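Local structure of flavohemoprotein (Vibrio cholerae O1 biovar El Tor, 4EH1) at residues T145-C150 with A193-P198; W176-S181 with Q187-L192; F204-P209 with Y215-L220. The protein probably detoxifies nitric oxide by oxidising it to nitrate with O2 and NAD(P)H, this chain being its FAD- and NAD(P)H-binding reductase part. All coordinates share one frame; numbering follows the deposited sequence.

Contact 1 (T145-C150 with A193-P198); sequences TYLYAC and AELILP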
ATOM      1  N   THR A 145      12.054  24.439   7.121  1.00 28.51           N
ATOM      2  CA  THR A 145      11.975  23.650   8.348  1.00 28.46           C
ATOM      3  C   THR A 145      10.647  22.864   8.392  1.00 28.27           C
ATOM      4  O   THR A 145       9.557  23.418   8.202  1.00 30.81           O
ATOM      5  CB  THR A 145      12.071  24.544   9.607  1.00 27.07           C
ATOM      6  OG1 THR A 145      13.289  25.282   9.577  1.00 27.77           O
ATOM      7  CG2 THR A 145      12.068  23.687  10.890  1.00 23.77           C
ATOM      8  N   TYR A 146      10.738  21.569   8.643  1.00 23.74           N
ATOM      9  CA  TYR A 146       9.558  20.734   8.716  1.00 19.99           C
ATOM     10  C   TYR A 146       9.347  20.234  10.161  1.00 20.65           C
ATOM     11  O   TYR A 146      10.200  19.547  10.727  1.00 21.68           O
ATOM     12  CB  TYR A 146       9.776  19.563   7.784  1.00 24.66           C
ATOM     13  CG  TYR A 146       8.646  18.567   7.676  1.00 25.50           C
ATOM     14  CD1 TYR A 146       8.673  17.380   8.411  1.00 21.84           C
ATOM     15  CD2 TYR A 146       7.581  18.781   6.800  1.00 28.58           C
ATOM     16  CE1 TYR A 146       7.663  16.445   8.306  1.00 21.37           C
ATOM     17  CE2 TYR A 146       6.554  17.852   6.689  1.00 26.84           C
ATOM     18  CZ  TYR A 146       6.611  16.678   7.438  1.00 26.32           C
ATOM     19  OH  TYR A 146       5.615  15.739   7.330  1.00 21.04           O
ATOM     20  N   LEU A 147       8.222  20.585  10.766  1.00 21.85           N
ATOM     21  CA  LEU A 147       7.947  20.166  12.148  1.00 21.54           C
ATOM     22  C   LEU A 147       6.707  19.278  12.138  1.00 27.31           C
ATOM     23  O   LEU A 147       5.652  19.684  11.639  1.00 26.03           O
ATOM     24  CB  LEU A 147       7.747  21.371  13.070  1.00 24.72           C
ATOM     25  CG  LEU A 147       8.813  22.490  13.060  1.00 25.51           C
ATOM     26  CD1 LEU A 147       8.385  23.647  13.941  1.00 23.41           C
ATOM     27  CD2 LEU A 147      10.172  22.008  13.505  1.00 23.80           C
ATOM     28  N   TYR A 148       6.842  18.069  12.680  1.00 21.77           N
ATOM     29  CA  TYR A 148       5.807  17.043  12.557  1.00 23.61           C
ATOM     30  C   TYR A 148       5.544  16.341  13.907  1.00 23.96           C
ATOM     31  O   TYR A 148       6.489  15.969  14.623  1.00 23.38           O
ATOM     32  CB  TYR A 148       6.207  15.992  11.498  1.00 23.93           C
ATOM     33  CG  TYR A 148       5.097  14.976  11.229  1.00 26.15           C
ATOM     34  CD1 TYR A 148       3.842  15.393  10.799  1.00 26.72           C
ATOM     35  CD2 TYR A 148       5.290  13.607  11.456  1.00 25.27           C
ATOM     36  CE1 TYR A 148       2.797  14.479  10.586  1.00 27.25           C
ATOM     37  CE2 TYR A 148       4.243  12.671  11.253  1.00 24.36           C
ATOM     38  CZ  TYR A 148       3.016  13.120  10.798  1.00 26.88           C
ATOM     39  OH  TYR A 148       1.993  12.235  10.561  1.00 31.39           O
ATOM     40  N   ALA A 149       4.267  16.181  14.250  1.00 22.21           N
ATOM     41  CA  ALA A 149       3.876  15.447  15.457  1.00 23.62           C
ATOM     42  C   ALA A 149       2.959  14.283  15.092  1.00 23.71           C
ATOM     43  O   ALA A 149       2.008  14.437  14.341  1.00 25.24           O
ATOM     44  CB  ALA A 149       3.190  16.383  16.465  1.00 25.13           C
ATOM     45  N   CYS A 150       3.250  13.102  15.609  1.00 20.56           N
ATOM     46  CA  CYS A 150       2.325  12.018  15.436  1.00 18.60           C
ATOM     47  C   CYS A 150       2.359  11.208  16.724  1.00 22.83           C
ATOM     48  O   CYS A 150       3.071  11.560  17.659  1.00 27.18           O
ATOM     49  CB  CYS A 150       2.647  11.185  14.184  1.00 18.34           C
ATOM     50  SG  CYS A 150       4.343  10.527  14.213  1.00 28.07           S
ATOM     51  N   ALA A 193       9.278  26.761  21.912  1.00 43.56           N
ATOM     52  CA  ALA A 193       9.977  27.867  22.575  1.00 44.91           C
ATOM     53  C   ALA A 193      11.481  27.799  22.465  1.00 43.99           C
ATOM     54  O   ALA A 193      12.160  28.813  22.556  1.00 47.62           O
ATOM     55  CB  ALA A 193       9.580  27.923  24.074  1.00 45.11           C
ATOM     56  N   GLU A 194      11.993  26.590  22.296  1.00 40.02           N
ATOM     57  CA  GLU A 194      13.412  26.344  22.400  1.00 50.78           C
ATOM     58  C   GLU A 194      13.971  25.962  21.028  1.00 44.08           C
ATOM     59  O   GLU A 194      15.135  25.578  20.897  1.00 43.37           O
ATOM     60  CB  GLU A 194      13.665  25.232  23.423  1.00 58.50           C
ATOM     61  CG  GLU A 194      13.386  23.821  22.888  1.00 70.26           C
ATOM     62  CD  GLU A 194      11.901  23.453  22.796  1.00 77.75           C
ATOM     63  OE1 GLU A 194      11.055  24.326  22.500  1.00 73.88           O
ATOM     64  OE2 GLU A 194      11.586  22.262  23.015  1.00 85.29           O
ATOM     65  N   LEU A 195      13.142  26.079  19.998  1.00 31.14           N
ATOM     66  CA  LEU A 195      13.599  25.747  18.660  1.00 38.02           C
ATOM     67  C   LEU A 195      14.250  26.945  17.958  1.00 40.50           C
ATOM     68  O   LEU A 195      13.840  28.082  18.170  1.00 38.06           O
ATOM     69  CB  LEU A 195      12.422  25.267  17.831  1.00 35.19           C
ATOM     70  CG  LEU A 195      11.751  23.988  18.314  1.00 37.03           C
ATOM     71  CD1 LEU A 195      10.654  23.613  17.344  1.00 33.98           C
ATOM     72  CD2 LEU A 195      12.740  22.844  18.489  1.00 36.36           C
ATOM     73  N   ILE A 196      15.239  26.691  17.109  1.00 35.37           N
ATOM     74  CA  ILE A 196      15.738  27.743  16.242  1.00 35.25           C
ATOM     75  C   ILE A 196      14.773  27.929  15.071  1.00 39.77           C
ATOM     76  O   ILE A 196      14.646  27.042  14.233  1.00 47.59           O
ATOM     77  CB  ILE A 196      17.120  27.391  15.654  1.00 38.10           C
ATOM     78  CG1 ILE A 196      18.115  27.031  16.759  1.00 34.93           C
ATOM     79  CG2 ILE A 196      17.636  28.557  14.797  1.00 33.11           C
ATOM     80  CD1 ILE A 196      19.504  26.685  16.209  1.00 37.28           C
ATOM     81  N   LEU A 197      14.122  29.085  14.998  1.00 28.06           N
ATOM     82  CA  LEU A 197      13.041  29.325  14.042  1.00 26.80           C
ATOM     83  C   LEU A 197      13.054  30.763  13.510  1.00 30.53           C
ATOM     84  O   LEU A 197      13.391  31.702  14.236  1.00 29.88           O
ATOM     85  CB  LEU A 197      11.679  29.109  14.732  1.00 30.46           C
ATOM     86  CG  LEU A 197      11.249  27.697  15.149  1.00 33.63           C
ATOM     87  CD1 LEU A 197       9.929  27.777  15.864  1.00 37.75           C
ATOM     88  CD2 LEU A 197      11.152  26.742  13.958  1.00 28.92           C
ATOM     89  N   PRO A 198      12.609  30.954  12.260  1.00 30.35           N
ATOM     90  CA  PRO A 198      12.620  32.306  11.681  1.00 29.34           C
ATOM     91  C   PRO A 198      11.368  33.056  12.089  1.00 32.94           C
ATOM     92  O   PRO A 198      10.498  33.338  11.270  1.00 28.66           O
ATOM     93  CB  PRO A 198      12.624  32.035  10.176  1.00 27.90           C
ATOM     94  CG  PRO A 198      11.864  30.737  10.049  1.00 29.69           C
ATOM     95  CD  PRO A 198      12.170  29.932  11.293  1.00 28.21           C
TER
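Leu-147, on strand 144-150, meets Leu-195 and Leu-197 from the loop that crosses the face of the sheet on which Leu-147 lies, and the contact is entirely apolar. Methyl groups do all the touching. Leu-147 and Leu-195 reach toward each other tip to tip, with CD1 of Leu-147 4.1 Å from CD1 of Leu-195; the same Leu-195 methyl also lies 4.2 Å from CD2 of Leu-147, so that it faces the whole isopropyl fork rather than one prong. Leu-197 comes in at a slant, its CD2 4.2 Å from Leu-147 CD1. That one strand methyl is therefore shared by two loop leucines. Leu-197 leaves the backbone pointing past the strand, and its outer part brings CD2 close: chi1 of -69° sets CG beside the backbone N, and of the two methyls beyond it CD2 is the branch that meets Leu-147. A looser approach, Thr-145 CG2 to Leu-197 CD2 at 4.4 Å, extends the contact toward the start of the strand.

The backbones stay well apart, with the CA atoms of Leu-147 and Leu-195 10.3 Å from each other, so side chains alone bridge the gap, and no polar bond fixes their direction.

Alternation along the strand sorts the remaining contacts. Tyr-146 and Tyr-148 lie on the other face, against helix 126-138, where Tyr-148 OH is hydrogen-bonded to Gly-123 O. On the face of Leu-147, Val-118, Ile-120, Leu-192 and Trp-176 add to the apolar cluster, while backbone bonds from Thr-145 and Leu-147 to Leu-119 hold the strand beside 117-122. A central parallel strand covered on both faces is characteristic of the alpha-beta-alpha sandwich of the NAD-binding domain in ferredoxin reductase-like flavoproteins; here a loop supplies part of one layer.

Contact 2 (W176-S181 with Q187-L192); sequences WYRDES and QGEMQL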
ATOM      1  N   TRP A 176       8.063  14.816  16.660  1.00 21.77           N
ATOM      2  CA  TRP A 176       7.605  14.487  18.017  1.00 22.45           C
ATOM      3  C   TRP A 176       6.678  13.246  17.981  1.00 28.81           C
ATOM      4  O   TRP A 176       5.806  13.134  17.100  1.00 26.28           O
ATOM      5  CB  TRP A 176       6.801  15.644  18.620  1.00 22.50           C
ATOM      6  CG  TRP A 176       7.586  16.843  19.038  1.00 24.12           C
ATOM      7  CD1 TRP A 176       7.940  17.189  20.293  1.00 25.79           C
ATOM      8  CD2 TRP A 176       8.091  17.869  18.180  1.00 24.35           C
ATOM      9  NE1 TRP A 176       8.646  18.357  20.278  1.00 26.62           N
ATOM     10  CE2 TRP A 176       8.743  18.809  18.997  1.00 24.77           C
ATOM     11  CE3 TRP A 176       8.061  18.076  16.794  1.00 24.76           C
ATOM     12  CZ2 TRP A 176       9.367  19.949  18.487  1.00 25.01           C
ATOM     13  CZ3 TRP A 176       8.661  19.216  16.285  1.00 23.30           C
ATOM     14  CH2 TRP A 176       9.302  20.141  17.137  1.00 23.10           C
ATOM     15  N   TYR A 177       6.867  12.317  18.922  1.00 26.04           N
ATOM     16  CA  TYR A 177       5.965  11.171  19.071  1.00 24.54           C
ATOM     17  C   TYR A 177       5.266  11.396  20.392  1.00 32.43           C
ATOM     18  O   TYR A 177       5.918  11.586  21.436  1.00 27.52           O
ATOM     19  CB  TYR A 177       6.720   9.836  19.125  1.00 27.16           C
ATOM     20  CG  TYR A 177       7.331   9.319  17.828  1.00 27.21           C
ATOM     21  CD1 TYR A 177       7.000   9.875  16.585  1.00 24.15           C
ATOM     22  CD2 TYR A 177       8.231   8.242  17.849  1.00 27.87           C
ATOM     23  CE1 TYR A 177       7.564   9.380  15.398  1.00 23.82           C
ATOM     24  CE2 TYR A 177       8.806   7.752  16.674  1.00 28.05           C
ATOM     25  CZ  TYR A 177       8.462   8.335  15.442  1.00 25.99           C
ATOM     26  OH  TYR A 177       9.020   7.844  14.260  1.00 26.55           O
ATOM     27  N   ARG A 178       3.942  11.413  20.356  1.00 29.69           N
ATOM     28  CA  ARG A 178       3.176  11.661  21.580  1.00 31.23           C
ATOM     29  C   ARG A 178       3.321  10.520  22.590  1.00 34.70           C
ATOM     30  O   ARG A 178       3.362  10.758  23.786  1.00 31.06           O
ATOM     31  CB  ARG A 178       1.702  11.824  21.260  1.00 27.33           C
ATOM     32  CG  ARG A 178       0.843  12.267  22.415  1.00 32.87           C
ATOM     33  CD  ARG A 178      -0.603  12.157  22.010  1.00 35.18           C
ATOM     34  NE  ARG A 178      -1.048  10.769  21.963  1.00 33.74           N
ATOM     35  CZ  ARG A 178      -2.191  10.389  21.410  1.00 34.43           C
ATOM     36  NH1 ARG A 178      -2.994  11.295  20.873  1.00 29.76           N
ATOM     37  NH2 ARG A 178      -2.533   9.114  21.401  1.00 32.18           N
ATOM     38  N   ASP A 179       3.409   9.285  22.109  1.00 30.97           N
ATOM     39  CA  ASP A 179       3.259   8.139  23.017  1.00 35.09           C
ATOM     40  C   ASP A 179       4.496   7.278  23.259  1.00 37.91           C
ATOM     41  O   ASP A 179       4.421   6.306  23.987  1.00 35.92           O
ATOM     42  CB  ASP A 179       2.114   7.233  22.552  1.00 35.20           C
ATOM     43  CG  ASP A 179       0.794   7.946  22.511  1.00 40.81           C
ATOM     44  OD1 ASP A 179       0.600   8.841  23.350  1.00 40.63           O
ATOM     45  OD2 ASP A 179      -0.042   7.622  21.633  1.00 43.03           O
ATOM     46  N   GLU A 180       5.620   7.587  22.632  1.00 35.56           N
ATOM     47  CA  GLU A 180       6.817   6.789  22.892  1.00 39.87           C
ATOM     48  C   GLU A 180       8.056   7.610  22.535  1.00 41.93           C
ATOM     49  O   GLU A 180       7.953   8.690  21.957  1.00 32.33           O
ATOM     50  CB  GLU A 180       6.766   5.465  22.101  1.00 38.11           C
ATOM     51  CG  GLU A 180       6.700   5.660  20.565  1.00 38.43           C
ATOM     52  CD  GLU A 180       6.467   4.352  19.783  1.00 44.14           C
ATOM     53  OE1 GLU A 180       5.958   3.371  20.370  1.00 49.29           O
ATOM     54  OE2 GLU A 180       6.798   4.304  18.582  1.00 41.57           O
ATOM     55  N   SER A 181       9.222   7.117  22.913  1.00 42.34           N
ATOM     56  CA  SER A 181      10.465   7.777  22.556  1.00 46.51           C
ATOM     57  C   SER A 181      11.068   7.018  21.394  1.00 44.51           C
ATOM     58  O   SER A 181      10.707   5.877  21.149  1.00 41.56           O
ATOM     59  CB  SER A 181      11.435   7.703  23.725  1.00 51.19           C
ATOM     60  OG  SER A 181      11.724   6.341  23.976  1.00 57.98           O
ATOM     61  N   GLN A 187       9.886  13.167  22.596  1.00 39.40           N
ATOM     62  CA  GLN A 187       8.685  12.549  23.127  1.00 41.50           C
ATOM     63  C   GLN A 187       7.769  13.610  23.722  1.00 39.81           C
ATOM     64  O   GLN A 187       8.182  14.403  24.560  1.00 49.19           O
ATOM     65  CB  GLN A 187       9.069  11.538  24.209  1.00 39.87           C
ATOM     66  CG  GLN A 187       7.917  10.696  24.637  1.00 46.55           C
ATOM     67  CD  GLN A 187       8.355   9.460  25.402  1.00 55.90           C
ATOM     68  OE1 GLN A 187       9.525   9.324  25.777  1.00 58.25           O
ATOM     69  NE2 GLN A 187       7.415   8.546  25.628  1.00 48.95           N
ATOM     70  N   GLY A 188       6.519  13.626  23.316  1.00 41.67           N
ATOM     71  CA  GLY A 188       5.583  14.542  23.935  1.00 38.49           C
ATOM     72  C   GLY A 188       4.911  15.491  22.971  1.00 35.20           C
ATOM     73  O   GLY A 188       4.877  15.242  21.768  1.00 35.82           O
ATOM     74  N   GLU A 189       4.366  16.580  23.498  1.00 34.58           N
ATOM     75  CA  GLU A 189       3.752  17.584  22.643  1.00 38.66           C
ATOM     76  C   GLU A 189       4.824  18.462  22.000  1.00 35.01           C
ATOM     77  O   GLU A 189       5.932  18.658  22.535  1.00 31.91           O
ATOM     78  CB  GLU A 189       2.727  18.439  23.404  1.00 45.33           C
ATOM     79  CG  GLU A 189       1.461  17.673  23.858  1.00 64.31           C
ATOM     80  CD  GLU A 189       0.545  17.209  22.697  1.00 71.48           C
ATOM     81  OE1 GLU A 189       0.085  18.075  21.911  1.00 79.02           O
ATOM     82  OE2 GLU A 189       0.268  15.980  22.578  1.00 61.61           O
ATOM     83  N   MET A 190       4.473  18.985  20.838  1.00 38.94           N
ATOM     84  CA  MET A 190       5.341  19.857  20.088  1.00 35.24           C
ATOM     85  C   MET A 190       5.506  21.162  20.867  1.00 39.49           C
ATOM     86  O   MET A 190       4.570  21.915  21.023  1.00 44.75           O
ATOM     87  CB  MET A 190       4.706  20.149  18.720  1.00 26.38           C
ATOM     88  CG  MET A 190       5.676  20.846  17.763  1.00 29.90           C
ATOM     89  SD  MET A 190       4.960  21.295  16.171  1.00 31.37           S
ATOM     90  CE  MET A 190       4.802  19.699  15.336  1.00 23.95           C
ATOM     91  N   GLN A 191       6.694  21.432  21.364  1.00 43.13           N
ATOM     92  CA  GLN A 191       6.918  22.693  22.050  1.00 42.40           C
ATOM     93  C   GLN A 191       7.935  23.521  21.292  1.00 40.32           C
ATOM     94  O   GLN A 191       9.033  23.043  21.003  1.00 40.86           O
ATOM     95  CB  GLN A 191       7.355  22.438  23.482  1.00 55.22           C
ATOM     96  CG  GLN A 191       6.175  22.082  24.361  1.00 64.88           C
ATOM     97  CD  GLN A 191       6.602  21.565  25.698  1.00 77.35           C
ATOM     98  OE1 GLN A 191       7.131  20.458  25.804  1.00 84.02           O
ATOM     99  NE2 GLN A 191       6.386  22.361  26.738  1.00 80.79           N
ATOM    100  N   LEU A 192       7.564  24.762  20.968  1.00 33.90           N
ATOM    101  CA  LEU A 192       8.322  25.564  20.005  1.00 37.76           C
ATOM    102  C   LEU A 192       9.347  26.539  20.604  1.00 43.14           C
ATOM    103  O   LEU A 192      10.194  27.062  19.884  1.00 44.14           O
ATOM    104  CB  LEU A 192       7.357  26.339  19.095  1.00 33.29           C
ATOM    105  CG  LEU A 192       6.269  25.525  18.393  1.00 38.71           C
ATOM    106  CD1 LEU A 192       5.303  26.497  17.765  1.00 41.48           C
ATOM    107  CD2 LEU A 192       6.826  24.578  17.326  1.00 33.15           C
TER
HETATM  108  O   HOH W   1       4.862   9.709  26.118  1.00 48.92           O
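Tyr-177 and Gln-187 pair as a short parallel beta bridge, their CA atoms 5.1 Å apart, and Gly-188 N donates to Tyr-177 O over 2.8 Å at an N-H...O angle of 166°. Beyond the bridge, Met-190 lies over the indole of Trp-176: CG stands almost on the normal through the six-membered ring, 3.5 Å from its centroid, and SD follows at 4.6 Å in a Met-aromatic contact. The methionine chain crosses the indole at about a right angle; CA lies over the pyrrole end, and chi1 of -169°, with CG anti to the backbone N, carries CG on over the six-membered ring. The extended Gln-187 lays its amide against the Glu-180 to Ser-181 peptide, NE2 3.3 Å from Glu-180 C, while a water accepts from NE2 and donates to Arg-178 O. Arg-178 grips Asp-179 side-on in a two-point salt bridge, NE to OD1 and NH2 to OD2, and its aliphatic part passes Glu-189, whose OE2 is 3.8 Å from Arg-178 CG. Tyr-177 leads away to His-156 through its OH. Leu-195 and Leu-147 also touch the indole. The arrangement is the edge of the parallel sheet in the Rossmann-like NAD-binding domain, where a two-residue strand finishes the sheet and the following loop turns over it.

Contact 3 (F204-P209 with Y215-L220); sequences FYLCGP and YVVKQL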
ATOM      1  N   PHE A 204       4.826  30.679   8.210  1.00 27.75           N
ATOM      2  CA  PHE A 204       4.474  29.478   8.966  1.00 29.17           C
ATOM      3  C   PHE A 204       3.202  28.869   8.394  1.00 32.53           C
ATOM      4  O   PHE A 204       2.140  29.489   8.439  1.00 29.82           O
ATOM      5  CB  PHE A 204       4.292  29.818  10.463  1.00 22.47           C
ATOM      6  CG  PHE A 204       5.570  30.258  11.126  1.00 22.88           C
ATOM      7  CD1 PHE A 204       6.096  31.524  10.878  1.00 26.11           C
ATOM      8  CD2 PHE A 204       6.265  29.394  11.963  1.00 21.95           C
ATOM      9  CE1 PHE A 204       7.311  31.932  11.458  1.00 29.35           C
ATOM     10  CE2 PHE A 204       7.476  29.770  12.540  1.00 28.74           C
ATOM     11  CZ  PHE A 204       8.011  31.041  12.287  1.00 27.55           C
ATOM     12  N   TYR A 205       3.321  27.664   7.844  1.00 25.45           N
ATOM     13  CA  TYR A 205       2.168  26.949   7.320  1.00 31.34           C
ATOM     14  C   TYR A 205       1.838  25.806   8.267  1.00 32.16           C
ATOM     15  O   TYR A 205       2.725  25.030   8.647  1.00 29.34           O
ATOM     16  CB  TYR A 205       2.467  26.391   5.916  1.00 26.12           C
ATOM     17  CG  TYR A 205       2.590  27.449   4.836  1.00 28.88           C
ATOM     18  CD1 TYR A 205       3.790  28.156   4.642  1.00 30.60           C
ATOM     19  CD2 TYR A 205       1.537  27.714   3.978  1.00 27.07           C
ATOM     20  CE1 TYR A 205       3.906  29.136   3.623  1.00 31.60           C
ATOM     21  CE2 TYR A 205       1.640  28.693   2.957  1.00 32.67           C
ATOM     22  CZ  TYR A 205       2.832  29.393   2.787  1.00 36.14           C
ATOM     23  OH  TYR A 205       2.941  30.348   1.776  1.00 46.62           O
ATOM     24  N   LEU A 206       0.566  25.696   8.632  1.00 29.79           N
ATOM     25  CA  LEU A 206       0.102  24.773   9.669  1.00 27.81           C
ATOM     26  C   LEU A 206      -1.056  23.908   9.174  1.00 30.79           C
ATOM     27  O   LEU A 206      -2.002  24.424   8.581  1.00 34.28           O
ATOM     28  CB  LEU A 206      -0.454  25.573  10.851  1.00 34.33           C
ATOM     29  CG  LEU A 206       0.479  26.260  11.845  1.00 41.00           C
ATOM     30  CD1 LEU A 206       1.506  27.172  11.188  1.00 40.24           C
ATOM     31  CD2 LEU A 206      -0.348  27.053  12.807  1.00 41.50           C
ATOM     32  N   CYS A 207      -1.027  22.607   9.450  1.00 26.78           N
ATOM     33  CA  CYS A 207      -2.172  21.770   9.108  1.00 26.06           C
ATOM     34  C   CYS A 207      -2.390  20.638  10.089  1.00 31.05           C
ATOM     35  O   CYS A 207      -1.458  19.890  10.402  1.00 29.33           O
ATOM     36  CB  CYS A 207      -2.010  21.144   7.720  1.00 25.26           C
ATOM     37  SG  CYS A 207      -3.480  20.151   7.236  1.00 39.93           S
ATOM     38  N   GLY A 208      -3.632  20.480  10.540  1.00 28.61           N
ATOM     39  CA  GLY A 208      -3.958  19.402  11.466  1.00 27.30           C
ATOM     40  C   GLY A 208      -5.296  19.665  12.126  1.00 30.58           C
ATOM     41  O   GLY A 208      -5.996  20.606  11.747  1.00 29.02           O
ATOM     42  N   PRO A 209      -5.649  18.843  13.119  1.00 28.39           N
ATOM     43  CA  PRO A 209      -6.924  18.974  13.850  1.00 36.01           C
ATOM     44  C   PRO A 209      -6.947  20.305  14.593  1.00 36.42           C
ATOM     45  O   PRO A 209      -5.874  20.843  14.905  1.00 28.15           O
ATOM     46  CB  PRO A 209      -6.876  17.826  14.872  1.00 37.09           C
ATOM     47  CG  PRO A 209      -5.812  16.890  14.408  1.00 33.52           C
ATOM     48  CD  PRO A 209      -4.830  17.711  13.591  1.00 29.04           C
ATOM     49  N   TYR A 215      -3.326  24.998  19.782  1.00 30.20           N
ATOM     50  CA  TYR A 215      -2.107  24.860  20.559  1.00 30.48           C
ATOM     51  C   TYR A 215      -0.872  25.482  19.857  1.00 33.34           C
ATOM     52  O   TYR A 215      -0.104  26.236  20.470  1.00 28.14           O
ATOM     53  CB  TYR A 215      -1.897  23.378  20.826  1.00 31.47           C
ATOM     54  CG  TYR A 215      -0.628  23.054  21.540  1.00 41.34           C
ATOM     55  CD1 TYR A 215      -0.423  23.439  22.859  1.00 45.34           C
ATOM     56  CD2 TYR A 215       0.361  22.335  20.904  1.00 44.02           C
ATOM     57  CE1 TYR A 215       0.763  23.118  23.519  1.00 50.92           C
ATOM     58  CE2 TYR A 215       1.532  22.008  21.543  1.00 51.23           C
ATOM     59  CZ  TYR A 215       1.740  22.399  22.844  1.00 53.08           C
ATOM     60  OH  TYR A 215       2.935  22.061  23.435  1.00 54.19           O
ATOM     61  N   VAL A 216      -0.699  25.204  18.566  1.00 27.53           N
ATOM     62  CA  VAL A 216       0.481  25.728  17.858  1.00 27.93           C
ATOM     63  C   VAL A 216       0.379  27.235  17.558  1.00 32.06           C
ATOM     64  O   VAL A 216       1.341  27.993  17.757  1.00 31.39           O
ATOM     65  CB  VAL A 216       0.745  24.986  16.538  1.00 29.62           C
ATOM     66  CG1 VAL A 216       1.817  25.716  15.724  1.00 32.26           C
ATOM     67  CG2 VAL A 216       1.180  23.590  16.826  1.00 32.27           C
ATOM     68  N   VAL A 217      -0.788  27.668  17.086  1.00 30.67           N
ATOM     69  CA  VAL A 217      -0.985  29.074  16.776  1.00 29.82           C
ATOM     70  C   VAL A 217      -0.756  29.941  18.014  1.00 36.07           C
ATOM     71  O   VAL A 217      -0.092  30.955  17.913  1.00 40.31           O
ATOM     72  CB  VAL A 217      -2.383  29.337  16.189  1.00 35.57           C
ATOM     73  CG1 VAL A 217      -2.726  30.845  16.196  1.00 33.08           C
ATOM     74  CG2 VAL A 217      -2.446  28.803  14.787  1.00 31.71           C
ATOM     75  N   LYS A 218      -1.286  29.537  19.177  1.00 32.40           N
ATOM     76  CA  LYS A 218      -1.000  30.268  20.423  1.00 34.34           C
ATOM     77  C   LYS A 218       0.493  30.365  20.751  1.00 38.01           C
ATOM     78  O   LYS A 218       0.985  31.423  21.137  1.00 39.37           O
ATOM     79  CB  LYS A 218      -1.801  29.718  21.621  1.00 32.06           C
ATOM     80  CG  LYS A 218      -3.302  30.061  21.535  1.00 34.05           C
ATOM     81  CD  LYS A 218      -4.186  29.174  22.406  1.00 36.51           C
ATOM     82  CE  LYS A 218      -5.626  29.625  22.314  1.00 42.80           C
ATOM     83  NZ  LYS A 218      -6.581  28.665  22.995  1.00 49.39           N
ATOM     84  N   GLN A 219       1.214  29.267  20.599  1.00 34.88           N
ATOM     85  CA  GLN A 219       2.663  29.331  20.742  1.00 37.31           C
ATOM     86  C   GLN A 219       3.311  30.304  19.743  1.00 38.90           C
ATOM     87  O   GLN A 219       4.194  31.098  20.113  1.00 36.64           O
ATOM     88  CB  GLN A 219       3.271  27.953  20.557  1.00 35.23           C
ATOM     89  CG  GLN A 219       3.055  26.987  21.721  1.00 33.80           C
ATOM     90  CD  GLN A 219       3.879  25.736  21.487  1.00 40.84           C
ATOM     91  OE1 GLN A 219       5.106  25.758  21.628  1.00 41.96           O
ATOM     92  NE2 GLN A 219       3.226  24.658  21.076  1.00 38.31           N
ATOM     93  N   LEU A 220       2.887  30.241  18.482  1.00 35.78           N
ATOM     94  CA  LEU A 220       3.467  31.130  17.467  1.00 37.77           C
ATOM     95  C   LEU A 220       3.242  32.602  17.805  1.00 35.74           C
ATOM     96  O   LEU A 220       4.167  33.409  17.749  1.00 35.39           O
ATOM     97  CB  LEU A 220       2.928  30.819  16.069  1.00 32.09           C
ATOM     98  CG  LEU A 220       3.415  29.487  15.486  1.00 29.19           C
ATOM     99  CD1 LEU A 220       2.842  29.291  14.102  1.00 27.87           C
ATOM    100  CD2 LEU A 220       4.978  29.365  15.494  1.00 25.21           C
TER
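Leu-206 lies at the centre of this contact, its two methyls spread toward different parts of helix 210-223. CD1 meets Leu-220 CD1 tip to tip at 3.8 Å. The other branch, CD2, enters between two valines, 3.9 Å from Val-216 CG1 and only 3.4 Å from Val-217 CG2, a pair closer than ordinary van der Waals contact. Val-217 crosses it at about a right angle. One strand residue thus engages three helix residues, and chi1 -77° and chi2 53° turn its fork so that CD1 faces Leu-220 and CD2 the valines.

Two residues earlier on the strand, Phe-204 presents its ring at a slant to Leu-220, with CD2 of the phenylalanine 3.8 Å from CD2 of the leucine. CD2 of Leu-220 meets the ring alone, while its CD1 touches Leu-206 CD1, Phe-204 CB and the near side of the ring.

The axes of strand 204-208 and helix segment 215-220 come within 10.1 Å, with 159° between their N-to-C directions. They belong to the first two elements of the beta-alpha-beta unit that ends in strand 230-234, and the helix covers one face of the parallel sheet of the NAD-binding domain.

Around this core, Ile-120 of the adjoining strand touches both Leu-206 and Val-216, and Ile-230 and Tyr-232 close on Leu-206 from the strand on its other flank. Backbone bonds from Phe-204 and Leu-206 to His-231 set the strand's place in the sheet. Tyr-205 faces away, stacked on His-231. Farther out, on the helix, Tyr-215 OH and Gln-219 NE2 both bond to Met-190 O, and Gln-219 OE1 receives Leu-192 N.

Overall arrangement
Following the chain from its N terminus, strand 144-150 opens contact 1, which closes 43 residues later at the loop 193-198. Contact 2 falls wholly within that span, closing the short connection between 176-181 and 187-192. Contact 3 comes afterwards in series, joining strand 203-208 to the helix that follows it; none of the three cross. All reach one parallel sheet. Contacts 1 and 2 are coupled by neighbouring strands, through Tyr-148 O with Trp-176 N and Cys-150 O with Arg-178 N. The loop after strand 186-187 joins all three contacts: it passes from the sheet edge across Leu-147, and helix 210-223 meets it on the way, linking contact 2 to contact 3.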